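Local atomic coordinates of aldehyde dehydrogenase (Bartonella henselae, PDB entry 3I44), a protein that probably catalyses the NAD(P)-dependent oxidation of aldehydes to carboxylic acids, as a member of the aldehyde dehydrogenase family. Residues Phe144-Ile149 / Leu157-Ile162; Arg308-Gln313 / Thr422-Thr427; Gly365-Thr370 / Phe390-Pro395. The protein carries 1 engineered substitution. One frame throughout, in Å; residues are numbered along the deposited sequence. Where two conformers were deposited one is given.

Contact 1. Residues Phe144-Ile149 / Leu157-Ile162; sequences FQEALI and LHYDAI
The phenol ring of Tyr-159 meets Glu-146 at its edge: the carboxylate stands nearly upright to the ring plane, 87° from it, and Glu-146 OE2 comes within 3.1 Å of Tyr-159 OH. The Phe-144 ring is also met at its edge, where CD2 lies 3.6 Å from the carbonyl O of Tyr-159. The third flat pair is Gln-145 and His-158, whose side chains run alongside each other with amide and imidazole planes 38° apart. Because His-158 was modelled in two conformers, the detailed approach of these two groups is doubtful.

Between these groups the backbones form an antiparallel ladder, with Gln-145 and His-158 on one face of the sheet and Glu-146 and Leu-157 on the opposite one. Glu-146 and Leu-157 are a hydrogen-bonded pair, Glu-146 N reaching Leu-157 O at 3.0 Å and Leu-157 N reaching Glu-146 O at 2.7 Å; Tyr-159 N adds a bond to Phe-144 O of 2.9 Å. Glu-146 starts with CG wedged between backbone N and carbonyl carbon (chi1 61°) and then extends, which carries the carboxylate past Leu-157 CD2 to the tyrosine. A long, polar-ended side chain suits that path. Leu-148 crosses Leu-157 at about a right angle, their CD1 atoms 3.8 Å apart, an apolar contact fitting for buried branches.

The two strands form a hairpin, of the kind that builds the oligomerisation arm of aldehyde dehydrogenases. Phe-142 meets the rings of Phe-144 and Tyr-159 edge-to-face, and Ser-466 and Tyr-467 of the second subunit pack on Leu-148 and Leu-157. Strand 489-494 pairs with strand 156-168, while helix 84-100 touches Phe-144.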
ATOM      1  N   PHE A 144     -15.510  11.431  -9.248  1.00 25.21           N
ATOM      2  CA  PHE A 144     -15.233  11.355  -7.793  1.00 26.12           C
ATOM      3  C   PHE A 144     -16.295  10.582  -6.996  1.00 26.46           C
ATOM      4  O   PHE A 144     -16.107  10.297  -5.818  1.00 25.80           O
ATOM      5  CB  PHE A 144     -15.017  12.749  -7.202  1.00 25.48           C
ATOM      6  CG  PHE A 144     -13.678  13.331  -7.559  1.00 27.14           C
ATOM      7  CD1 PHE A 144     -13.482  13.968  -8.783  1.00 25.92           C
ATOM      8  CD2 PHE A 144     -12.603  13.209  -6.691  1.00 25.32           C
ATOM      9  CE1 PHE A 144     -12.241  14.493  -9.117  1.00 25.03           C
ATOM     10  CE2 PHE A 144     -11.354  13.738  -7.021  1.00 25.88           C
ATOM     11  CZ  PHE A 144     -11.176  14.376  -8.246  1.00 25.85           C
ATOM     12  N   GLN A 145     -17.404  10.240  -7.648  1.00 27.86           N
ATOM     13  CA  GLN A 145     -18.404   9.340  -7.078  1.00 28.24           C
ATOM     14  C   GLN A 145     -18.796   8.329  -8.108  1.00 28.14           C
ATOM     15  O   GLN A 145     -18.940   8.653  -9.295  1.00 28.11           O
ATOM     16  CB  GLN A 145     -19.699  10.063  -6.690  1.00 29.12           C
ATOM     17  CG  GLN A 145     -19.565  11.346  -5.906  1.00 32.72           C
ATOM     18  CD  GLN A 145     -20.947  11.855  -5.371  1.00 36.39           C
ATOM     19  OE1 GLN A 145     -21.984  11.217  -5.561  1.00 38.00           O
ATOM     20  NE2 GLN A 145     -20.938  13.007  -4.709  1.00 41.65           N
ATOM     21  N   GLU A 146     -19.022   7.117  -7.650  1.00 27.79           N
ATOM     22  CA  GLU A 146     -19.584   6.103  -8.487  1.00 28.58           C
ATOM     23  C   GLU A 146     -20.256   5.045  -7.661  1.00 27.78           C
ATOM     24  O   GLU A 146     -20.194   5.059  -6.425  1.00 25.79           O
ATOM     25  CB  GLU A 146     -18.512   5.479  -9.361  1.00 30.12           C
ATOM     26  CG  GLU A 146     -17.383   4.796  -8.649  1.00 32.98           C
ATOM     27  CD  GLU A 146     -16.150   4.750  -9.561  1.00 40.24           C
ATOM     28  OE1 GLU A 146     -16.197   5.500 -10.581  1.00 47.88           O
ATOM     29  OE2 GLU A 146     -15.156   4.028  -9.275  1.00 39.69           O
ATOM     30  N   ALA A 147     -20.923   4.124  -8.348  1.00 27.46           N
ATOM     31  CA  ALA A 147     -21.584   3.028  -7.661  1.00 27.00           C
ATOM     32  C   ALA A 147     -20.536   2.234  -6.863  1.00 26.53           C
ATOM     33  O   ALA A 147     -19.367   2.114  -7.288  1.00 26.31           O
ATOM     34  CB  ALA A 147     -22.338   2.115  -8.653  1.00 27.17           C
ATOM     35  N   LEU A 148     -20.959   1.727  -5.703  1.00 25.49           N
ATOM     36  CA  LEU A 148     -20.109   0.909  -4.852  1.00 25.70           C
ATOM     37  C   LEU A 148     -20.121  -0.528  -5.353  1.00 26.97           C
ATOM     38  O   LEU A 148     -19.073  -1.185  -5.416  1.00 25.92           O
ATOM     39  CB  LEU A 148     -20.572   0.983  -3.387  1.00 24.96           C
ATOM     40  CG  LEU A 148     -19.678   0.255  -2.361  1.00 24.29           C
ATOM     41  CD1 LEU A 148     -18.281   0.860  -2.285  1.00 21.09           C
ATOM     42  CD2 LEU A 148     -20.353   0.220  -0.978  1.00 22.31           C
ATOM     43  N   ILE A 149     -21.318  -0.984  -5.710  1.00 28.55           N
ATOM     44  CA  ILE A 149     -21.575  -2.309  -6.297  1.00 30.89           C
ATOM     45  C   ILE A 149     -22.430  -2.064  -7.560  1.00 32.15           C
ATOM     46  O   ILE A 149     -23.459  -1.371  -7.489  1.00 32.31           O
ATOM     47  CB  ILE A 149     -22.407  -3.191  -5.341  1.00 31.21           C
ATOM     48  CG1 ILE A 149     -21.672  -3.480  -4.024  1.00 31.05           C
ATOM     49  CG2 ILE A 149     -22.814  -4.532  -6.005  1.00 33.07           C
ATOM     50  CD1 ILE A 149     -20.422  -4.301  -4.153  1.00 32.30           C
ATOM     51  N   LEU A 157     -19.622   4.972  -3.779  1.00 23.78           N
ATOM     52  CA  LEU A 157     -18.189   5.112  -3.547  1.00 22.97           C
ATOM     53  C   LEU A 157     -17.777   6.551  -3.807  1.00 21.92           C
ATOM     54  O   LEU A 157     -18.134   7.146  -4.827  1.00 23.19           O
ATOM     55  CB  LEU A 157     -17.408   4.132  -4.423  1.00 23.06           C
ATOM     56  CG  LEU A 157     -15.872   4.066  -4.288  1.00 23.66           C
ATOM     57  CD1 LEU A 157     -15.469   3.336  -3.005  1.00 26.52           C
ATOM     58  CD2 LEU A 157     -15.223   3.362  -5.489  1.00 24.33           C
ATOM     59  N   HIS A 158     -17.055   7.131  -2.862  1.00 21.29           N
ATOM     60  CA  HIS A 158     -16.577   8.523  -2.954  0.50 21.18           C
ATOM     61  C   HIS A 158     -15.060   8.476  -2.903  1.00 21.37           C
ATOM     62  O   HIS A 158     -14.479   7.657  -2.176  1.00 21.90           O
ATOM     63  CB  HIS A 158     -17.047   9.392  -1.775  0.50 21.31           C
ATOM     64  CG  HIS A 158     -18.247  10.244  -2.058  0.50 21.11           C
ATOM     65  ND1 HIS A 158     -18.474  11.437  -1.409  0.50 20.21           N
ATOM     66  CD2 HIS A 158     -19.300  10.061  -2.888  0.50 23.07           C
ATOM     67  CE1 HIS A 158     -19.611  11.959  -1.836  0.50 23.27           C
ATOM     68  NE2 HIS A 158     -20.133  11.142  -2.734  0.50 21.68           N
ATOM     69  N   TYR A 159     -14.406   9.329  -3.695  1.00 20.58           N
ATOM     70  CA  TYR A 159     -12.955   9.483  -3.641  1.00 20.38           C
ATOM     71  C   TYR A 159     -12.662  10.829  -3.013  1.00 21.11           C
ATOM     72  O   TYR A 159     -13.232  11.862  -3.445  1.00 20.41           O
ATOM     73  CB  TYR A 159     -12.310   9.432  -5.033  1.00 20.01           C
ATOM     74  CG  TYR A 159     -12.377   8.078  -5.724  1.00 20.21           C
ATOM     75  CD1 TYR A 159     -11.376   7.154  -5.555  1.00 22.14           C
ATOM     76  CD2 TYR A 159     -13.467   7.729  -6.509  1.00 19.23           C
ATOM     77  CE1 TYR A 159     -11.438   5.933  -6.159  1.00 19.72           C
ATOM     78  CE2 TYR A 159     -13.547   6.510  -7.124  1.00 19.22           C
ATOM     79  CZ  TYR A 159     -12.523   5.609  -6.955  1.00 20.90           C
ATOM     80  OH  TYR A 159     -12.568   4.351  -7.558  1.00 21.33           O
ATOM     81  N   ASP A 160     -11.770  10.840  -2.023  1.00 22.25           N
ATOM     82  CA  ASP A 160     -11.360  12.082  -1.325  1.00 23.54           C
ATOM     83  C   ASP A 160      -9.837  12.309  -1.445  1.00 22.69           C
ATOM     84  O   ASP A 160      -9.051  11.355  -1.310  1.00 21.69           O
ATOM     85  CB  ASP A 160     -11.641  11.962   0.185  1.00 25.50           C
ATOM     86  CG  ASP A 160     -13.124  12.105   0.560  1.00 30.19           C
ATOM     87  OD1 ASP A 160     -13.818  12.966  -0.006  1.00 36.08           O
ATOM     88  OD2 ASP A 160     -13.534  11.383   1.506  1.00 38.14           O
ATOM     89  N   ALA A 161      -9.424  13.556  -1.638  1.00 21.41           N
ATOM     90  CA  ALA A 161      -8.009  13.901  -1.546  1.00 21.75           C
ATOM     91  C   ALA A 161      -7.377  13.245  -0.294  1.00 21.06           C
ATOM     92  O   ALA A 161      -7.869  13.433   0.814  1.00 20.50           O
ATOM     93  CB  ALA A 161      -7.844  15.409  -1.488  1.00 21.30           C
ATOM     94  N   ILE A 162      -6.300  12.484  -0.474  1.00 20.78           N
ATOM     95  CA  ILE A 162      -5.643  11.822   0.669  1.00 20.13           C
ATOM     96  C   ILE A 162      -5.151  12.865   1.694  1.00 20.70           C
ATOM     97  O   ILE A 162      -5.159  12.602   2.906  1.00 20.86           O
ATOM     98  CB  ILE A 162      -4.532  10.821   0.225  1.00 20.27           C
ATOM     99  CG1 ILE A 162      -4.247   9.819   1.355  1.00 20.84           C
ATOM    100  CG2 ILE A 162      -3.257  11.553  -0.220  1.00 17.29           C
ATOM    101  CD1 ILE A 162      -3.447   8.502   0.946  1.00 20.55           C
TER

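Contact 2. Residues Arg308-Gln313 / Thr422-Thr427; sequences RMLVEQ and TLANDT
Strand 308-312 runs inside the seven-stranded sheet of what is, by family, the catalytic domain, and here Arg-308 and Leu-310 reach from it to the last turn of helix 417-425, meeting Leu-423, Ala-424 and Thr-427. The centre of the contact is the guanidinium of Arg-308, which offers its edge to two successive main-chain carbonyls. NH2 gives Ala-424 O a nearly straight bond of 3.0 Å (173° at the hydrogen). NH1 gives Leu-423 O a shorter one of 2.8 Å, bent to 139°. Both oxygens lie close to the guanidinium plane, so one flat group serves two acceptors. A bend at chi3 (-65°) turns the head of this long side chain toward the helix end.

Leu-423 O takes a second bond, from Asp-426 N at 3.1 Å, and the two donors approach from opposite faces of its carbonyl plane. Thr-427 lies with CB over one face of the guanidinium, its CG2 methyl 3.8 Å from Arg-308 NH2. Two residues along the strand, Leu-310 presses a single methyl, CD1, against the helix, 3.8 Å from Leu-423 CB and 4.0 Å from Ala-424 CB. The small alanine lets strand and helix lie close.

Around the arginine, Lys-274 O accepts a further bond from NH2, and Phe-400 engages it in a cation-pi contact. Asp-426 pairs instead with Arg-401.

Carbonyls of a last helical turn commonly lose their i+4 amide partners. Leu-423 O still accepts from Asp-426 N; the arginine adds a second donor there and one to Ala-424 O. A buried arginine suits such a place, supplying hydrogen bonds and charge together, and the negative end of the helix dipole would probably help stabilise its cationic form.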
ATOM      1  N   ARG A 308      19.891  -7.488 -18.633  1.00 23.69           N
ATOM      2  CA  ARG A 308      20.269  -8.902 -18.722  1.00 23.70           C
ATOM      3  C   ARG A 308      19.655  -9.476 -19.987  1.00 23.70           C
ATOM      4  O   ARG A 308      18.432  -9.678 -20.070  1.00 24.04           O
ATOM      5  CB  ARG A 308      19.796  -9.707 -17.519  1.00 23.68           C
ATOM      6  CG  ARG A 308      20.450  -9.289 -16.197  1.00 23.50           C
ATOM      7  CD  ARG A 308      19.881 -10.127 -15.063  1.00 23.55           C
ATOM      8  NE  ARG A 308      18.447  -9.869 -14.864  1.00 22.12           N
ATOM      9  CZ  ARG A 308      17.537 -10.779 -14.519  1.00 21.47           C
ATOM     10  NH1 ARG A 308      17.872 -12.046 -14.328  1.00 22.80           N
ATOM     11  NH2 ARG A 308      16.256 -10.423 -14.410  1.00 23.67           N
ATOM     12  N   MET A 309      20.489  -9.715 -20.991  1.00 23.16           N
ATOM     13  CA  MET A 309      19.996 -10.249 -22.248  1.00 23.42           C
ATOM     14  C   MET A 309      20.174 -11.751 -22.233  1.00 23.60           C
ATOM     15  O   MET A 309      21.319 -12.247 -22.221  1.00 24.57           O
ATOM     16  CB  MET A 309      20.718  -9.607 -23.417  1.00 23.64           C
ATOM     17  CG  MET A 309      20.130  -9.970 -24.802  1.00 24.83           C
ATOM     18  SD  MET A 309      21.025  -9.210 -26.205  1.00 26.71           S
ATOM     19  CE  MET A 309      20.392  -7.549 -26.269  1.00 21.40           C
ATOM     20  N   LEU A 310      19.049 -12.474 -22.238  1.00 22.98           N
ATOM     21  CA  LEU A 310      19.044 -13.936 -22.166  1.00 22.71           C
ATOM     22  C   LEU A 310      18.709 -14.429 -23.565  1.00 23.06           C
ATOM     23  O   LEU A 310      17.616 -14.178 -24.069  1.00 22.06           O
ATOM     24  CB  LEU A 310      18.045 -14.443 -21.110  1.00 22.75           C
ATOM     25  CG  LEU A 310      17.942 -13.657 -19.773  1.00 22.31           C
ATOM     26  CD1 LEU A 310      16.883 -14.258 -18.881  1.00 21.18           C
ATOM     27  CD2 LEU A 310      19.275 -13.591 -19.015  1.00 23.90           C
ATOM     28  N   VAL A 311      19.678 -15.078 -24.209  1.00 23.65           N
ATOM     29  CA  VAL A 311      19.586 -15.430 -25.628  1.00 24.21           C
ATOM     30  C   VAL A 311      19.538 -16.939 -25.863  1.00 25.68           C
ATOM     31  O   VAL A 311      20.337 -17.714 -25.295  1.00 25.73           O
ATOM     32  CB  VAL A 311      20.755 -14.828 -26.423  1.00 24.90           C
ATOM     33  CG1 VAL A 311      20.561 -15.068 -27.938  1.00 24.23           C
ATOM     34  CG2 VAL A 311      20.875 -13.328 -26.131  1.00 21.51           C
ATOM     35  N   GLU A 312      18.588 -17.368 -26.682  1.00 25.43           N
ATOM     36  CA  GLU A 312      18.489 -18.776 -27.032  1.00 26.60           C
ATOM     37  C   GLU A 312      19.842 -19.254 -27.625  1.00 27.30           C
ATOM     38  O   GLU A 312      20.514 -18.526 -28.359  1.00 26.28           O
ATOM     39  CB  GLU A 312      17.313 -19.002 -27.979  1.00 26.43           C
ATOM     40  CG  GLU A 312      16.977 -20.465 -28.256  1.00 27.36           C
ATOM     41  CD  GLU A 312      15.584 -20.648 -28.900  1.00 28.67           C
ATOM     42  OE1 GLU A 312      15.010 -21.725 -28.723  1.00 31.79           O
ATOM     43  OE2 GLU A 312      15.032 -19.714 -29.531  1.00 28.25           O
ATOM     44  N   GLN A 313      20.274 -20.453 -27.237  1.00 29.31           N
ATOM     45  CA  GLN A 313      21.629 -20.959 -27.570  1.00 30.69           C
ATOM     46  C   GLN A 313      21.965 -20.794 -29.047  1.00 30.91           C
ATOM     47  O   GLN A 313      23.004 -20.226 -29.388  1.00 31.12           O
ATOM     48  CB  GLN A 313      21.780 -22.434 -27.159  1.00 31.37           C
ATOM     49  CG  GLN A 313      23.201 -22.986 -27.314  1.00 33.74           C
ATOM     50  CD  GLN A 313      24.186 -22.283 -26.410  1.00 37.31           C
ATOM     51  OE1 GLN A 313      25.083 -21.574 -26.875  1.00 40.68           O
ATOM     52  NE2 GLN A 313      24.012 -22.458 -25.101  1.00 38.99           N
ATOM     53  N   THR A 422      13.502 -19.134 -15.465  1.00 24.71           N
ATOM     54  CA  THR A 422      14.218 -19.242 -14.201  1.00 25.78           C
ATOM     55  C   THR A 422      15.241 -18.136 -14.079  1.00 25.13           C
ATOM     56  O   THR A 422      15.287 -17.446 -13.081  1.00 24.56           O
ATOM     57  CB  THR A 422      14.925 -20.638 -14.063  1.00 26.30           C
ATOM     58  OG1 THR A 422      13.932 -21.673 -14.080  1.00 26.63           O
ATOM     59  CG2 THR A 422      15.760 -20.726 -12.743  1.00 27.68           C
ATOM     60  N   LEU A 423      16.070 -17.984 -15.100  1.00 25.79           N
ATOM     61  CA  LEU A 423      17.041 -16.887 -15.141  1.00 25.94           C
ATOM     62  C   LEU A 423      16.373 -15.503 -15.033  1.00 24.98           C
ATOM     63  O   LEU A 423      16.809 -14.670 -14.262  1.00 24.39           O
ATOM     64  CB  LEU A 423      17.876 -16.957 -16.421  1.00 26.56           C
ATOM     65  CG  LEU A 423      18.879 -18.120 -16.490  1.00 26.86           C
ATOM     66  CD1 LEU A 423      19.293 -18.445 -17.923  1.00 26.32           C
ATOM     67  CD2 LEU A 423      20.096 -17.776 -15.592  1.00 26.62           C
ATOM     68  N   ALA A 424      15.321 -15.265 -15.811  1.00 24.48           N
ATOM     69  CA  ALA A 424      14.632 -13.962 -15.767  1.00 23.77           C
ATOM     70  C   ALA A 424      14.095 -13.669 -14.355  1.00 23.22           C
ATOM     71  O   ALA A 424      14.135 -12.520 -13.884  1.00 23.07           O
ATOM     72  CB  ALA A 424      13.505 -13.909 -16.800  1.00 22.84           C
ATOM     73  N   ASN A 425      13.611 -14.703 -13.669  1.00 22.77           N
ATOM     74  CA  ASN A 425      13.053 -14.536 -12.325  1.00 23.37           C
ATOM     75  C   ASN A 425      14.067 -14.608 -11.186  1.00 23.40           C
ATOM     76  O   ASN A 425      13.675 -14.409 -10.037  1.00 23.20           O
ATOM     77  CB  ASN A 425      11.921 -15.539 -12.024  1.00 23.59           C
ATOM     78  CG  ASN A 425      10.678 -15.248 -12.802  1.00 24.35           C
ATOM     79  OD1 ASN A 425      10.481 -14.119 -13.285  1.00 26.38           O
ATOM     80  ND2 ASN A 425       9.826 -16.259 -12.953  1.00 20.55           N
ATOM     81  N   ASP A 426      15.346 -14.821 -11.496  1.00 23.59           N
ATOM     82  CA  ASP A 426      16.396 -14.907 -10.470  1.00 23.72           C
ATOM     83  C   ASP A 426      16.896 -13.510 -10.070  1.00 23.98           C
ATOM     84  O   ASP A 426      17.980 -13.066 -10.436  1.00 22.71           O
ATOM     85  CB  ASP A 426      17.544 -15.788 -10.946  1.00 24.27           C
ATOM     86  CG  ASP A 426      18.634 -15.930  -9.898  1.00 25.35           C
ATOM     87  OD1 ASP A 426      18.365 -15.604  -8.729  1.00 24.71           O
ATOM     88  OD2 ASP A 426      19.777 -16.319 -10.248  1.00 23.48           O
ATOM     89  N   THR A 427      16.049 -12.813  -9.339  1.00 23.52           N
ATOM     90  CA  THR A 427      16.295 -11.436  -8.976  1.00 23.35           C
ATOM     91  C   THR A 427      15.250 -11.072  -7.946  1.00 23.95           C
ATOM     92  O   THR A 427      14.183 -11.696  -7.909  1.00 23.42           O
ATOM     93  CB  THR A 427      16.169 -10.467 -10.189  1.00 23.46           C
ATOM     94  OG1 THR A 427      16.431  -9.121  -9.744  1.00 22.86           O
ATOM     95  CG2 THR A 427      14.720 -10.570 -10.909  1.00 21.02           C
TER

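Contact 3. Residues Gly365-Thr370 / Phe390-Pro395; sequences GATLVT and FADVKP
Thr-367 and Ala-391 face each other as an antiparallel hydrogen-bonded pair: Thr-367 N meets Ala-391 O at 2.9 Å, and Ala-391 N returns a straighter bond of 2.9 Å to Thr-367 O. Beside them, the hydroxyl OG1 of Thr-367 donates to Asp-392 OD2 at 2.7 Å, and OD2 receives it on its anti lone pair, the one turned from the other carboxylate oxygen. Leu-368 holds CG anti to the backbone N (chi1 -179°), which brings CD1 over one face of the Phe-390 ring, 4.0 Å from CE1, and the Ala-366 methyl comes within 3.7 Å of Phe-390 CD1. Toward Thr-367's face, Val-369 CG2 packs on Ala-391 CB at 3.8 Å.

Further out, Gly-365 ends helix 348-363 in a Schellman motif with positive phi, which would crowd a side chain against the preceding carbonyl. A water donates to both Gly-365 O and Asp-392 O, at 2.7 Å from the latter. Val-369 and Thr-370 both face Val-389 in a classic beta bulge, and Ile-399 covers Ala-366, Phe-390 and Val-393.

Asp-392, in a left-handed backbone conformation just past the strand, has both carboxylate oxygens engaged, OD2 by Thr-367 and OD1 by Tyr-316 OH. A hydrogen bond at each oxygen, one of them donated by Thr-367, fixes the group's rotation and is consistent with an ionised carboxylate, while threonine suits the exposed strand edge by pairing a polar hydroxyl with a branched side chain.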
ATOM      1  N   GLY A 365      35.334 -13.308 -13.811  1.00 32.56           N
ATOM      2  CA  GLY A 365      35.523 -14.210 -14.931  1.00 32.81           C
ATOM      3  C   GLY A 365      34.485 -14.149 -16.040  1.00 32.83           C
ATOM      4  O   GLY A 365      34.410 -15.086 -16.817  1.00 33.32           O
ATOM      5  N   ALA A 366      33.687 -13.075 -16.145  1.00 32.33           N
ATOM      6  CA  ALA A 366      32.778 -12.947 -17.318  1.00 32.45           C
ATOM      7  C   ALA A 366      33.637 -12.632 -18.538  1.00 31.85           C
ATOM      8  O   ALA A 366      34.705 -12.062 -18.389  1.00 32.91           O
ATOM      9  CB  ALA A 366      31.705 -11.862 -17.100  1.00 31.40           C
ATOM     10  N   THR A 367      33.203 -12.998 -19.737  1.00 32.07           N
ATOM     11  CA  THR A 367      33.897 -12.542 -20.971  1.00 32.05           C
ATOM     12  C   THR A 367      33.650 -11.058 -21.279  1.00 32.21           C
ATOM     13  O   THR A 367      32.510 -10.655 -21.567  1.00 32.36           O
ATOM     14  CB  THR A 367      33.443 -13.353 -22.176  1.00 32.55           C
ATOM     15  OG1 THR A 367      33.616 -14.731 -21.868  1.00 32.57           O
ATOM     16  CG2 THR A 367      34.254 -12.987 -23.459  1.00 31.28           C
ATOM     17  N   LEU A 368      34.710 -10.252 -21.250  1.00 31.46           N
ATOM     18  CA  LEU A 368      34.648  -8.877 -21.707  1.00 31.58           C
ATOM     19  C   LEU A 368      34.658  -8.830 -23.231  1.00 31.93           C
ATOM     20  O   LEU A 368      35.693  -9.100 -23.861  1.00 32.03           O
ATOM     21  CB  LEU A 368      35.800  -8.039 -21.140  1.00 31.57           C
ATOM     22  CG  LEU A 368      35.871  -6.560 -21.515  1.00 32.91           C
ATOM     23  CD1 LEU A 368      34.621  -5.790 -21.065  1.00 33.28           C
ATOM     24  CD2 LEU A 368      37.133  -5.929 -20.938  1.00 31.86           C
ATOM     25  N   VAL A 369      33.509  -8.453 -23.819  1.00 31.00           N
ATOM     26  CA  VAL A 369      33.339  -8.447 -25.274  1.00 29.52           C
ATOM     27  C   VAL A 369      33.834  -7.170 -25.880  1.00 29.72           C
ATOM     28  O   VAL A 369      34.513  -7.206 -26.905  1.00 29.67           O
ATOM     29  CB  VAL A 369      31.873  -8.689 -25.678  1.00 30.07           C
ATOM     30  CG1 VAL A 369      31.685  -8.593 -27.220  1.00 27.36           C
ATOM     31  CG2 VAL A 369      31.410 -10.021 -25.132  1.00 25.75           C
ATOM     32  N   THR A 370      33.481  -6.036 -25.265  1.00 29.93           N
ATOM     33  CA  THR A 370      34.015  -4.736 -25.655  1.00 29.99           C
ATOM     34  C   THR A 370      33.810  -3.736 -24.539  1.00 29.26           C
ATOM     35  O   THR A 370      33.103  -4.007 -23.582  1.00 29.05           O
ATOM     36  CB  THR A 370      33.388  -4.191 -26.956  1.00 30.70           C
ATOM     37  OG1 THR A 370      33.888  -2.867 -27.199  1.00 33.13           O
ATOM     38  CG2 THR A 370      31.852  -4.153 -26.867  1.00 30.35           C
ATOM     39  N   PHE A 390      29.373  -7.630 -21.543  1.00 23.68           N
ATOM     40  CA  PHE A 390      29.863  -8.895 -21.010  1.00 23.85           C
ATOM     41  C   PHE A 390      29.037 -10.047 -21.546  1.00 24.65           C
ATOM     42  O   PHE A 390      27.823  -9.896 -21.721  1.00 25.63           O
ATOM     43  CB  PHE A 390      29.769  -8.898 -19.479  1.00 24.10           C
ATOM     44  CG  PHE A 390      30.751  -7.998 -18.800  1.00 24.11           C
ATOM     45  CD1 PHE A 390      32.057  -8.433 -18.562  1.00 25.87           C
ATOM     46  CD2 PHE A 390      30.388  -6.717 -18.406  1.00 25.84           C
ATOM     47  CE1 PHE A 390      32.978  -7.600 -17.919  1.00 26.36           C
ATOM     48  CE2 PHE A 390      31.295  -5.879 -17.769  1.00 27.16           C
ATOM     49  CZ  PHE A 390      32.596  -6.331 -17.514  1.00 25.88           C
ATOM     50  N   ALA A 391      29.687 -11.189 -21.794  1.00 24.71           N
ATOM     51  CA  ALA A 391      29.033 -12.428 -22.198  1.00 25.74           C
ATOM     52  C   ALA A 391      29.458 -13.539 -21.240  1.00 26.79           C
ATOM     53  O   ALA A 391      30.353 -13.329 -20.403  1.00 27.20           O
ATOM     54  CB  ALA A 391      29.367 -12.802 -23.659  1.00 25.53           C
ATOM     55  N   ASP A 392      28.814 -14.703 -21.350  1.00 27.78           N
ATOM     56  CA  ASP A 392      29.015 -15.807 -20.410  1.00 29.27           C
ATOM     57  C   ASP A 392      28.883 -15.333 -18.953  1.00 29.51           C
ATOM     58  O   ASP A 392      29.693 -15.687 -18.093  1.00 30.11           O
ATOM     59  CB  ASP A 392      30.371 -16.460 -20.681  1.00 29.68           C
ATOM     60  CG  ASP A 392      30.566 -16.731 -22.164  1.00 31.94           C
ATOM     61  OD1 ASP A 392      29.646 -17.358 -22.741  1.00 34.58           O
ATOM     62  OD2 ASP A 392      31.589 -16.279 -22.754  1.00 33.69           O
ATOM     63  N   VAL A 393      27.865 -14.514 -18.680  1.00 29.84           N
ATOM     64  CA  VAL A 393      27.635 -14.024 -17.327  1.00 29.48           C
ATOM     65  C   VAL A 393      26.873 -15.116 -16.598  1.00 30.20           C
ATOM     66  O   VAL A 393      26.071 -15.823 -17.193  1.00 30.60           O
ATOM     67  CB  VAL A 393      26.851 -12.707 -17.317  1.00 30.05           C
ATOM     68  CG1 VAL A 393      26.570 -12.268 -15.860  1.00 28.92           C
ATOM     69  CG2 VAL A 393      27.618 -11.615 -18.100  1.00 27.79           C
ATOM     70  N   LYS A 394      27.186 -15.294 -15.326  1.00 30.69           N
ATOM     71  CA  LYS A 394      26.579 -16.331 -14.507  1.00 31.27           C
ATOM     72  C   LYS A 394      25.759 -15.661 -13.395  1.00 30.67           C
ATOM     73  O   LYS A 394      26.095 -14.542 -12.979  1.00 29.97           O
ATOM     74  CB  LYS A 394      27.668 -17.191 -13.858  1.00 32.30           C
ATOM     75  CG  LYS A 394      28.592 -17.926 -14.833  1.00 35.60           C
ATOM     76  CD  LYS A 394      27.922 -19.150 -15.401  1.00 39.20           C
ATOM     77  CE  LYS A 394      28.794 -19.831 -16.467  1.00 42.54           C
ATOM     78  NZ  LYS A 394      29.730 -20.787 -15.793  1.00 45.57           N
ATOM     79  N   PRO A 395      24.705 -16.348 -12.901  1.00 30.39           N
ATOM     80  CA  PRO A 395      23.805 -15.814 -11.867  1.00 30.43           C
ATOM     81  C   PRO A 395      24.457 -15.290 -10.587  1.00 30.45           C
ATOM     82  O   PRO A 395      23.881 -14.423  -9.928  1.00 30.13           O
ATOM     83  CB  PRO A 395      22.897 -17.013 -11.527  1.00 30.58           C
ATOM     84  CG  PRO A 395      22.882 -17.845 -12.767  1.00 31.23           C
ATOM     85  CD  PRO A 395      24.304 -17.717 -13.304  1.00 30.99           C
TER
HETATM   86  O   HOH W   1      32.017 -17.028 -17.650  1.00 35.90           O

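How the contacts relate
Contact 1 closes first along the chain and stands apart: its centre is 42 Å from that of contact 2 and 53 Å from that of contact 3, on the opposite side of the chain's centre from contact 3. It belongs to the hairpin that reaches the second subunit. Contacts 2 and 3 share the seven-stranded sheet, where 367-370 is an outermost strand and 408-414 separates 388-391 from 308-312. Contact 3 falls in the sequence between the two segments of contact 2. Their centres are 14 Å apart, and Pro-395 packs on Leu-423 and Asp-426. One region thus serves the dimer, while the other two shape a single domain.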